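Local coordinates for phospholethanolamine N-methyltransferase 2 (Haemonchus contortus, PDB 4KRI), which probably transfers methyl groups from S-adenosylmethionine to phosphomonomethylethanolamine on the way to phosphocholine, at residues T183-T188 and T255-V260; Q152-F157 and E263-E268. All blocks are in the same frame, centred on the assembly; numbering follows the deposited sequence.

Interaction 1: residues T183-T188 and T255-V260; sequences TQYTDT and TNMLAV. With SAH (S-adenosyl-L-homocysteine), chain D; 1SH (2-(methylamino)ethyl dihydrogen phosphate), chain E.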
ATOM      1  N   THR A 183      14.418  -2.702  -5.517  1.00 34.25           N
ATOM      2  CA  THR A 183      15.040  -1.961  -6.606  1.00 38.33           C
ATOM      3  C   THR A 183      14.856  -0.456  -6.466  1.00 34.20           C
ATOM      4  O   THR A 183      15.708   0.233  -5.909  1.00 35.83           O
ATOM      5  CB  THR A 183      14.488  -2.416  -7.972  1.00 38.68           C
ATOM      6  OG1 THR A 183      14.315  -3.840  -7.964  1.00 41.24           O
ATOM      7  CG2 THR A 183      15.442  -2.020  -9.085  1.00 37.58           C
ATOM      8  N   GLN A 184      13.736   0.056  -6.961  1.00 29.70           N
ATOM      9  CA  GLN A 184      13.525   1.500  -6.983  1.00 32.48           C
ATOM     10  C   GLN A 184      13.273   2.067  -5.587  1.00 30.20           C
ATOM     11  O   GLN A 184      13.751   3.155  -5.247  1.00 27.58           O
ATOM     12  CB  GLN A 184      12.360   1.866  -7.912  1.00 29.53           C
ATOM     13  CG  GLN A 184      12.173   3.372  -8.079  1.00 29.59           C
ATOM     14  CD  GLN A 184      11.172   3.748  -9.164  1.00 28.48           C
ATOM     15  OE1 GLN A 184      10.438   2.901  -9.676  1.00 25.97           O
ATOM     16  NE2 GLN A 184      11.141   5.026  -9.517  1.00 26.53           N
ATOM     17  N   TYR A 185      12.524   1.328  -4.780  1.00 24.11           N
ATOM     18  CA  TYR A 185      12.105   1.852  -3.490  1.00 24.23           C
ATOM     19  C   TYR A 185      12.732   1.089  -2.324  1.00 26.55           C
ATOM     20  O   TYR A 185      12.044   0.672  -1.393  1.00 26.88           O
ATOM     21  CB  TYR A 185      10.572   1.894  -3.402  1.00 24.27           C
ATOM     22  CG  TYR A 185       9.927   2.737  -4.495  1.00 25.59           C
ATOM     23  CD1 TYR A 185      10.323   4.052  -4.725  1.00 23.47           C
ATOM     24  CD2 TYR A 185       8.939   2.213  -5.310  1.00 24.03           C
ATOM     25  CE1 TYR A 185       9.736   4.817  -5.717  1.00 26.11           C
ATOM     26  CE2 TYR A 185       8.347   2.980  -6.311  1.00 23.56           C
ATOM     27  CZ  TYR A 185       8.749   4.276  -6.505  1.00 26.46           C
ATOM     28  OH  TYR A 185       8.156   5.033  -7.505  1.00 27.06           O
ATOM     29  N   THR A 186      14.047   0.902  -2.399  1.00 26.86           N
ATOM     30  CA  THR A 186      14.831   0.539  -1.222  1.00 30.60           C
ATOM     31  C   THR A 186      14.778   1.694  -0.243  1.00 30.07           C
ATOM     32  O   THR A 186      14.456   2.817  -0.624  1.00 28.31           O
ATOM     33  CB  THR A 186      16.311   0.320  -1.562  1.00 34.36           C
ATOM     34  OG1 THR A 186      16.842   1.499  -2.187  1.00 33.29           O
ATOM     35  CG2 THR A 186      16.482  -0.879  -2.488  1.00 36.64           C
ATOM     36  N   ASP A 187      15.119   1.432   1.012  1.00 28.02           N
ATOM     37  CA  ASP A 187      15.144   2.508   1.997  1.00 34.66           C
ATOM     38  C   ASP A 187      16.045   3.675   1.559  1.00 33.69           C
ATOM     39  O   ASP A 187      15.641   4.835   1.624  1.00 32.43           O
ATOM     40  CB  ASP A 187      15.559   1.974   3.371  1.00 33.62           C
ATOM     41  CG  ASP A 187      14.428   1.241   4.075  1.00 44.67           C
ATOM     42  OD1 ASP A 187      13.260   1.371   3.635  1.00 37.35           O
ATOM     43  OD2 ASP A 187      14.702   0.544   5.077  1.00 48.58           O
ATOM     44  N   THR A 188      17.253   3.373   1.088  1.00 34.49           N
ATOM     45  CA  THR A 188      18.148   4.436   0.629  1.00 30.25           C
ATOM     46  C   THR A 188      17.602   5.161  -0.598  1.00 35.04           C
ATOM     47  O   THR A 188      17.743   6.382  -0.722  1.00 33.85           O
ATOM     48  CB  THR A 188      19.586   3.929   0.343  1.00 45.02           C
ATOM     49  OG1 THR A 188      19.537   2.854  -0.603  1.00 51.31           O
ATOM     50  CG2 THR A 188      20.231   3.443   1.613  1.00 46.84           C
ATOM     51  N   THR A 255       6.100  -1.991   1.454  1.00 25.33           N
ATOM     52  CA  THR A 255       6.235  -1.905   2.903  1.00 25.30           C
ATOM     53  C   THR A 255       7.340  -0.940   3.307  1.00 25.54           C
ATOM     54  O   THR A 255       7.259  -0.329   4.371  1.00 26.74           O
ATOM     55  CB  THR A 255       6.504  -3.268   3.564  1.00 29.69           C
ATOM     56  OG1 THR A 255       7.456  -3.997   2.782  1.00 35.40           O
ATOM     57  CG2 THR A 255       5.207  -4.059   3.687  1.00 28.85           C
ATOM     58  N   ASN A 256       8.379  -0.815   2.486  1.00 25.25           N
ATOM     59  CA  ASN A 256       9.408   0.194   2.737  1.00 25.56           C
ATOM     60  C   ASN A 256       8.829   1.611   2.793  1.00 23.97           C
ATOM     61  O   ASN A 256       9.159   2.387   3.694  1.00 26.93           O
ATOM     62  CB  ASN A 256      10.517   0.148   1.688  1.00 26.36           C
ATOM     63  CG  ASN A 256      11.465  -1.005   1.887  1.00 32.54           C
ATOM     64  OD1 ASN A 256      11.514  -1.606   2.956  1.00 31.25           O
ATOM     65  ND2 ASN A 256      12.257  -1.305   0.853  1.00 28.81           N
ATOM     66  N   MET A 257       7.963   1.929   1.834  1.00 23.67           N
ATOM     67  CA  MET A 257       7.295   3.224   1.780  1.00 20.84           C
ATOM     68  C   MET A 257       6.370   3.417   2.969  1.00 23.48           C
ATOM     69  O   MET A 257       6.435   4.428   3.677  1.00 22.43           O
ATOM     70  CB  MET A 257       6.453   3.332   0.498  1.00 22.86           C
ATOM     71  CG  MET A 257       7.243   3.519  -0.757  1.00 29.91           C
ATOM     72  SD  MET A 257       7.947   5.175  -0.789  1.00 29.39           S
ATOM     73  CE  MET A 257       8.171   5.413  -2.526  1.00 33.34           C
ATOM     74  N   LEU A 258       5.492   2.446   3.195  1.00 20.18           N
ATOM     75  CA  LEU A 258       4.466   2.638   4.203  1.00 22.87           C
ATOM     76  C   LEU A 258       5.039   2.599   5.618  1.00 26.72           C
ATOM     77  O   LEU A 258       4.497   3.227   6.526  1.00 24.47           O
ATOM     78  CB  LEU A 258       3.330   1.627   4.027  1.00 25.68           C
ATOM     79  CG  LEU A 258       1.980   2.267   4.360  1.00 37.14           C
ATOM     80  CD1 LEU A 258       1.631   3.295   3.304  1.00 28.39           C
ATOM     81  CD2 LEU A 258       0.874   1.236   4.502  1.00 38.68           C
ATOM     82  N   ALA A 259       6.153   1.891   5.811  1.00 22.83           N
ATOM     83  CA  ALA A 259       6.811   1.914   7.114  1.00 28.12           C
ATOM     84  C   ALA A 259       7.109   3.353   7.535  1.00 27.19           C
ATOM     85  O   ALA A 259       6.960   3.709   8.717  1.00 28.37           O
ATOM     86  CB  ALA A 259       8.097   1.105   7.071  1.00 29.46           C
ATOM     87  N   VAL A 260       7.532   4.167   6.573  1.00 26.66           N
ATOM     88  CA  VAL A 260       7.867   5.568   6.830  1.00 26.81           C
ATOM     89  C   VAL A 260       6.613   6.393   7.096  1.00 24.04           C
ATOM     90  O   VAL A 260       6.555   7.174   8.048  1.00 25.49           O
ATOM     91  CB  VAL A 260       8.628   6.182   5.654  1.00 30.40           C
ATOM     92  CG1 VAL A 260       8.951   7.637   5.932  1.00 25.66           C
ATOM     93  CG2 VAL A 260       9.899   5.394   5.379  1.00 30.93           C
TER
HETATM   94  N   SAH D 701       1.875   9.548  -4.048  1.00 31.29           N
HETATM   95  CA  SAH D 701       3.156   9.658  -3.304  1.00 29.47           C
HETATM   96  CB  SAH D 701       4.111   8.464  -3.699  1.00 30.95           C
HETATM   97  CG  SAH D 701       4.653   8.435  -5.124  1.00 34.37           C
HETATM   98  SD  SAH D 701       5.693   6.974  -5.443  1.00 29.55           S
HETATM   99  C   SAH D 701       3.760  10.998  -3.455  1.00 31.49           C
HETATM  100  O   SAH D 701       3.163  11.878  -4.059  1.00 28.93           O
HETATM  101  OXT SAH D 701       4.738  11.286  -2.784  1.00 25.84           O
HETATM  102  C5' SAH D 701       4.642   5.692  -6.150  1.00 28.44           C
HETATM  103  C4' SAH D 701       4.095   4.768  -5.217  1.00 27.75           C
HETATM  104  O4' SAH D 701       3.109   3.950  -5.900  1.00 27.10           O
HETATM  105  C3' SAH D 701       5.132   3.820  -4.749  1.00 29.00           C
HETATM  106  O3' SAH D 701       5.247   3.936  -3.348  1.00 28.73           O
HETATM  107  C2' SAH D 701       4.649   2.489  -5.115  1.00 25.60           C
HETATM  108  O2' SAH D 701       4.940   1.513  -4.142  1.00 33.07           O
HETATM  109  C1' SAH D 701       3.181   2.708  -5.276  1.00 23.50           C
HETATM  110  N9  SAH D 701       2.506   1.627  -6.074  1.00 24.65           N
HETATM  111  C8  SAH D 701       2.841   1.197  -7.312  1.00 28.99           C
HETATM  112  N7  SAH D 701       1.949   0.275  -7.690  1.00 28.78           N
HETATM  113  C5  SAH D 701       1.035   0.130  -6.708  1.00 26.33           C
HETATM  114  C6  SAH D 701      -0.099  -0.680  -6.565  1.00 29.48           C
HETATM  115  N6  SAH D 701      -0.480  -1.565  -7.549  1.00 30.07           N
HETATM  116  N1  SAH D 701      -0.811  -0.573  -5.422  1.00 27.31           N
HETATM  117  C2  SAH D 701      -0.457   0.278  -4.453  1.00 25.59           C
HETATM  118  N3  SAH D 701       0.622   1.074  -4.563  1.00 22.94           N
HETATM  119  C4  SAH D 701       1.388   1.009  -5.668  1.00 24.73           C
HETATM  120  O4  1SH E 702      11.770   9.697 -11.982  0.53 29.31           O
HETATM  121  P1  1SH E 702      11.996   8.286 -11.446  0.53 31.71           P
HETATM  122  O1  1SH E 702      11.853   7.261 -12.500  0.53 29.14           O
HETATM  123  O3  1SH E 702      13.433   8.201 -10.805  0.53 30.09           O
HETATM  124  O2  1SH E 702      10.891   7.990 -10.350  0.53 30.24           O
HETATM  125  C1  1SH E 702      10.731   8.857  -9.352  0.53 30.97           C
HETATM  126  C2  1SH E 702       9.515   8.633  -8.464  0.53 30.60           C
HETATM  127  N1  1SH E 702       8.223   8.813  -9.064  0.53 31.16           N
HETATM  128  C3  1SH E 702       7.249   8.395  -8.122  0.53 21.13           C
HETATM  129  O   HOH W   1      11.422   1.902   5.171  1.00 43.36           O
HETATM  130  O   HOH W   2      12.203  -1.037   5.567  1.00 55.21           O
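Asn-256 and Tyr-185 are tied by the one direct hydrogen bond between the two segments. The amide nitrogen Asn-256 ND2 donates to Tyr-185 O at 3.0 Å along a nearly straight path (165° at the hydrogen). The donor lies in the carbonyl plane on a lone pair, and the acceptor stays close to the amide plane of Asn-256. CG of Asn-256 stands anti to its own carbonyl carbon (chi1 -76°), which places it 3.5 Å from Asp-187 OD1.

Water carries the rest of the polar contact. One molecule is shared by Asp-187 OD2 and Asn-256 OD1, lying 2.8 Å from Asn-256 OD1. A second lies between Asp-187 OD1 and the backbone Asn-256 O, although its very short distance to the carboxylate makes its details doubtful. The Asp-187 and Asn-256 side chains cross at about a right angle.

The apolar part is a CH-pi contact. Methyl CE of Met-257 lies over one face of the Tyr-185 ring, 3.7 Å from its centroid and displaced toward the rim, closest to CD1 of Tyr-185 at 3.4 Å. SD of Met-257 approaches the ring obliquely, adding a Met-aromatic contact. CG of Gln-184 lies over the opposite face, toward the rim.

Both ligands adjoin these groups. Met-257 CG is 3.3 Å from O3' of S-adenosylhomocysteine, whereas Tyr-185 OH, hydrogen-bonded to His-301, is 3.5 Å from the methyl C3 of phosphomonomethylethanolamine. Tyr-185 thus borders both ligands, and Met-257 the S-adenosylhomocysteine.

Thr-186 N-caps helix 187-197 through Gly-189 N, and Ile-190 of that helix packs on Asn-256 and Met-257. Helix 176-184 reaches helix 255-268 through Asp-181 and Thr-255, while strand 273-277 lies against Leu-258 and helix 114-124 against Thr-255.

Interaction 2: residues Q152-F157 and E263-E268; sequences QNWLDF and ERVHKE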
ATOM      1  N   GLN A 152      -4.704   6.554  20.024  1.00 21.81           N
ATOM      2  CA  GLN A 152      -3.687   7.232  19.224  1.00 22.51           C
ATOM      3  C   GLN A 152      -2.527   6.308  18.841  1.00 25.43           C
ATOM      4  O   GLN A 152      -1.352   6.671  18.948  1.00 26.37           O
ATOM      5  CB  GLN A 152      -3.187   8.491  19.941  1.00 34.06           C
ATOM      6  CG  GLN A 152      -4.149   9.683  19.827  1.00 31.07           C
ATOM      7  CD  GLN A 152      -3.505  10.982  20.237  1.00 30.73           C
ATOM      8  OE1 GLN A 152      -2.762  11.032  21.212  1.00 37.99           O
ATOM      9  NE2 GLN A 152      -3.791  12.043  19.505  1.00 35.35           N
ATOM     10  N   ASN A 153      -2.882   5.098  18.420  1.00 20.78           N
ATOM     11  CA  ASN A 153      -1.907   4.072  18.071  1.00 18.72           C
ATOM     12  C   ASN A 153      -2.124   3.622  16.634  1.00 17.34           C
ATOM     13  O   ASN A 153      -3.136   2.994  16.331  1.00 21.74           O
ATOM     14  CB  ASN A 153      -2.085   2.875  19.011  1.00 22.66           C
ATOM     15  CG  ASN A 153      -1.135   1.735  18.696  1.00 21.79           C
ATOM     16  OD1 ASN A 153      -0.217   1.878  17.883  1.00 21.34           O
ATOM     17  ND2 ASN A 153      -1.336   0.596  19.367  1.00 23.75           N
ATOM     18  N   TRP A 154      -1.158   3.937  15.766  1.00 18.94           N
ATOM     19  CA  TRP A 154      -1.220   3.619  14.339  1.00 18.71           C
ATOM     20  C   TRP A 154      -0.408   2.372  14.009  1.00 20.00           C
ATOM     21  O   TRP A 154      -0.333   1.967  12.847  1.00 22.35           O
ATOM     22  CB  TRP A 154      -0.686   4.806  13.506  1.00 19.40           C
ATOM     23  CG  TRP A 154      -1.671   5.955  13.295  1.00 19.14           C
ATOM     24  CD1 TRP A 154      -2.404   6.205  12.155  1.00 20.55           C
ATOM     25  CD2 TRP A 154      -2.015   7.000  14.229  1.00 21.42           C
ATOM     26  NE1 TRP A 154      -3.183   7.326  12.339  1.00 21.89           N
ATOM     27  CE2 TRP A 154      -2.960   7.835  13.585  1.00 22.09           C
ATOM     28  CE3 TRP A 154      -1.621   7.304  15.543  1.00 20.63           C
ATOM     29  CZ2 TRP A 154      -3.518   8.954  14.219  1.00 21.04           C
ATOM     30  CZ3 TRP A 154      -2.176   8.416  16.166  1.00 26.52           C
ATOM     31  CH2 TRP A 154      -3.117   9.232  15.497  1.00 25.26           C
ATOM     32  N   LEU A 155       0.192   1.758  15.028  1.00 21.40           N
ATOM     33  CA  LEU A 155       1.060   0.598  14.807  1.00 24.15           C
ATOM     34  C   LEU A 155       0.480  -0.717  15.337  1.00 22.86           C
ATOM     35  O   LEU A 155       1.219  -1.639  15.711  1.00 24.58           O
ATOM     36  CB  LEU A 155       2.437   0.842  15.425  1.00 21.22           C
ATOM     37  CG  LEU A 155       3.091   2.150  14.997  1.00 21.37           C
ATOM     38  CD1 LEU A 155       4.359   2.352  15.822  1.00 28.21           C
ATOM     39  CD2 LEU A 155       3.397   2.146  13.494  1.00 21.38           C
ATOM     40  N   ASP A 156      -0.841  -0.809  15.355  1.00 20.00           N
ATOM     41  CA  ASP A 156      -1.515  -2.039  15.762  1.00 21.75           C
ATOM     42  C   ASP A 156      -1.947  -2.679  14.440  1.00 22.35           C
ATOM     43  O   ASP A 156      -2.804  -2.142  13.742  1.00 22.58           O
ATOM     44  CB  ASP A 156      -2.709  -1.681  16.665  1.00 18.16           C
ATOM     45  CG  ASP A 156      -3.253  -2.864  17.430  1.00 26.09           C
ATOM     46  OD1 ASP A 156      -2.794  -4.007  17.178  1.00 25.63           O
ATOM     47  OD2 ASP A 156      -4.155  -2.659  18.289  1.00 26.23           O
ATOM     48  N   PHE A 157      -1.317  -3.789  14.056  1.00 19.97           N
ATOM     49  CA  PHE A 157      -1.485  -4.291  12.678  1.00 21.79           C
ATOM     50  C   PHE A 157      -2.283  -5.589  12.543  1.00 23.29           C
ATOM     51  O   PHE A 157      -2.295  -6.413  13.450  1.00 21.04           O
ATOM     52  CB  PHE A 157      -0.115  -4.459  12.029  1.00 22.56           C
ATOM     53  CG  PHE A 157       0.617  -3.166  11.848  1.00 19.40           C
ATOM     54  CD1 PHE A 157       0.193  -2.248  10.903  1.00 24.48           C
ATOM     55  CD2 PHE A 157       1.707  -2.856  12.650  1.00 21.40           C
ATOM     56  CE1 PHE A 157       0.866  -1.048  10.720  1.00 21.10           C
ATOM     57  CE2 PHE A 157       2.383  -1.655  12.490  1.00 21.12           C
ATOM     58  CZ  PHE A 157       1.960  -0.749  11.517  1.00 20.87           C
ATOM     59  N   GLU A 263       5.312   5.391  10.570  1.00 22.51           N
ATOM     60  CA  GLU A 263       6.149   5.901  11.657  1.00 25.42           C
ATOM     61  C   GLU A 263       5.827   7.364  11.893  1.00 23.84           C
ATOM     62  O   GLU A 263       5.713   7.821  13.040  1.00 25.85           O
ATOM     63  CB  GLU A 263       7.624   5.776  11.278  1.00 30.86           C
ATOM     64  CG  GLU A 263       8.576   6.420  12.270  1.00 41.91           C
ATOM     65  CD  GLU A 263      10.030   6.264  11.868  1.00 52.18           C
ATOM     66  OE1 GLU A 263      10.310   5.523  10.901  1.00 50.20           O
ATOM     67  OE2 GLU A 263      10.894   6.882  12.523  1.00 57.38           O
ATOM     68  N   ARG A 264       5.662   8.090  10.796  1.00 23.78           N
ATOM     69  CA  ARG A 264       5.475   9.531  10.880  1.00 21.43           C
ATOM     70  C   ARG A 264       4.095   9.934  11.383  1.00 26.44           C
ATOM     71  O   ARG A 264       3.971  10.855  12.183  1.00 26.06           O
ATOM     72  CB  ARG A 264       5.853  10.200   9.563  1.00 23.89           C
ATOM     73  CG  ARG A 264       7.358  10.166   9.346  1.00 26.11           C
ATOM     74  CD  ARG A 264       7.779  10.764   8.028  1.00 32.83           C
ATOM     75  NE  ARG A 264       9.194  10.487   7.787  1.00 32.96           N
ATOM     76  CZ  ARG A 264       9.883  10.938   6.746  1.00 30.33           C
ATOM     77  NH1 ARG A 264       9.300  11.710   5.840  1.00 27.19           N
ATOM     78  NH2 ARG A 264      11.168  10.623   6.620  1.00 35.72           N
ATOM     79  N   VAL A 265       3.056   9.233  10.958  1.00 21.49           N
ATOM     80  CA  VAL A 265       1.740   9.573  11.479  1.00 21.58           C
ATOM     81  C   VAL A 265       1.587   9.124  12.934  1.00 24.02           C
ATOM     82  O   VAL A 265       0.924   9.802  13.721  1.00 23.04           O
ATOM     83  CB  VAL A 265       0.577   9.054  10.585  1.00 20.25           C
ATOM     84  CG1 VAL A 265       0.453   7.540  10.688  1.00 20.87           C
ATOM     85  CG2 VAL A 265      -0.743   9.729  11.005  1.00 22.45           C
ATOM     86  N   HIS A 266       2.217   8.009  13.314  1.00 24.14           N
ATOM     87  CA  HIS A 266       2.146   7.552  14.696  1.00 21.35           C
ATOM     88  C   HIS A 266       2.818   8.556  15.639  1.00 20.88           C
ATOM     89  O   HIS A 266       2.374   8.775  16.767  1.00 24.19           O
ATOM     90  CB  HIS A 266       2.787   6.165  14.843  1.00 24.62           C
ATOM     91  CG  HIS A 266       2.740   5.614  16.227  1.00 23.84           C
ATOM     92  ND1 HIS A 266       1.629   4.984  16.750  1.00 24.75           N
ATOM     93  CD2 HIS A 266       3.677   5.591  17.211  1.00 25.05           C
ATOM     94  CE1 HIS A 266       1.881   4.599  17.988  1.00 29.15           C
ATOM     95  NE2 HIS A 266       3.119   4.951  18.290  1.00 26.78           N
ATOM     96  N   LYS A 267       3.894   9.162  15.172  1.00 25.26           N
ATOM     97  CA  LYS A 267       4.601  10.133  16.001  1.00 28.22           C
ATOM     98  C   LYS A 267       3.910  11.490  16.053  1.00 24.93           C
ATOM     99  O   LYS A 267       3.847  12.123  17.112  1.00 28.17           O
ATOM    100  CB  LYS A 267       6.038  10.291  15.518  1.00 31.96           C
ATOM    101  CG  LYS A 267       6.882   9.069  15.814  1.00 50.70           C
ATOM    102  CD  LYS A 267       8.361   9.341  15.593  1.00 59.88           C
ATOM    103  CE  LYS A 267       9.200   8.106  15.903  1.00 62.16           C
ATOM    104  NZ  LYS A 267      10.377   8.023  14.999  1.00 63.41           N
ATOM    105  N   GLU A 268       3.376  11.917  14.915  1.00 26.01           N
ATOM    106  CA  GLU A 268       2.824  13.266  14.769  1.00 30.43           C
ATOM    107  C   GLU A 268       1.337  13.328  15.133  1.00 34.05           C
ATOM    108  O   GLU A 268       0.855  14.339  15.653  1.00 30.84           O
ATOM    109  CB  GLU A 268       3.081  13.773  13.346  1.00 32.16           C
ATOM    110  CG  GLU A 268       4.572  14.077  13.086  1.00 35.66           C
ATOM    111  CD  GLU A 268       4.976  14.082  11.612  1.00 40.36           C
ATOM    112  OE1 GLU A 268       4.099  14.030  10.721  1.00 35.76           O
ATOM    113  OE2 GLU A 268       6.199  14.141  11.338  1.00 38.05           O
TER
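His-266 accepts a hydrogen bond from the backbone of Trp-154, with Trp-154 N 3.1 Å from His-266 ND1 and an angle of 166° at the hydrogen. The donor sits at the edge of the imidazole, only 6° out of its plane. CG of His-266 is anti to the backbone N (chi1 -179°), and the ring fits against the bend in 152-157. Acceptance at ND1 is consistent with a neutral ring protonated on NE2.

A second polar element shapes that bend. Asn-153 OD1 takes the backbone Leu-155 N at 2.9 Å, forming an Asx turn, with the donor above the carbonyl plane. The same oxygen lies 3.4 Å from His-266 CE1, the amide and imidazole planes being steeply inclined to each other.

CH-pi contacts fill the apolar part. CD1 of Leu-155 sits above the centre of the His-266 ring, 3.6 Å from its centroid. The imidazole is thereby held by a hydrogen bond at its edge and a methyl on a face. CG1 of Val-265 lies over the five-membered ring of Trp-154, 3.8 Å from its centroid, while CG2 of Val-265 approaches NE1 of Trp-154 at 3.7 Å. The indole and valine side chains cross at about a right angle.

Lys-269 NZ, just past the helical segment, bonds both Gln-152 O and His-266 O, bridging the two segments. The loop links helix 145-151 to strand 156-166: Trp-154 packs on Val-148 and on Glu-143 of strand 132-143, its NE1 bonding Val-273 O at the start of strand 273-277. Asn-153 ND2 bonds Asp-105 of strand 98-105. The C-terminal end of helix 255-268 thus packs on a loop tied to strands of the N-terminal region.

Overall arrangement
Helix 255-268 serves both contacts: its first turns belong to interaction 1 and its last turns to interaction 2, with centres about 17 Å apart. Along the chain the order is 152-157, 183-188, 255-260, 263-268, which nests interaction 1 inside the loop closed by interaction 2; strand 156-166 and helix 176-184 follow each other on the way. Interaction 2 joins the N-terminal region to the methyltransferase domain, whereas interaction 1 borders the cofactor and substrate pockets. One helix therefore spans from the inter-domain boundary to the ligand site, in an enzyme that belongs to the di-domain methyltransferases, with the bound ligands in the C-terminal part.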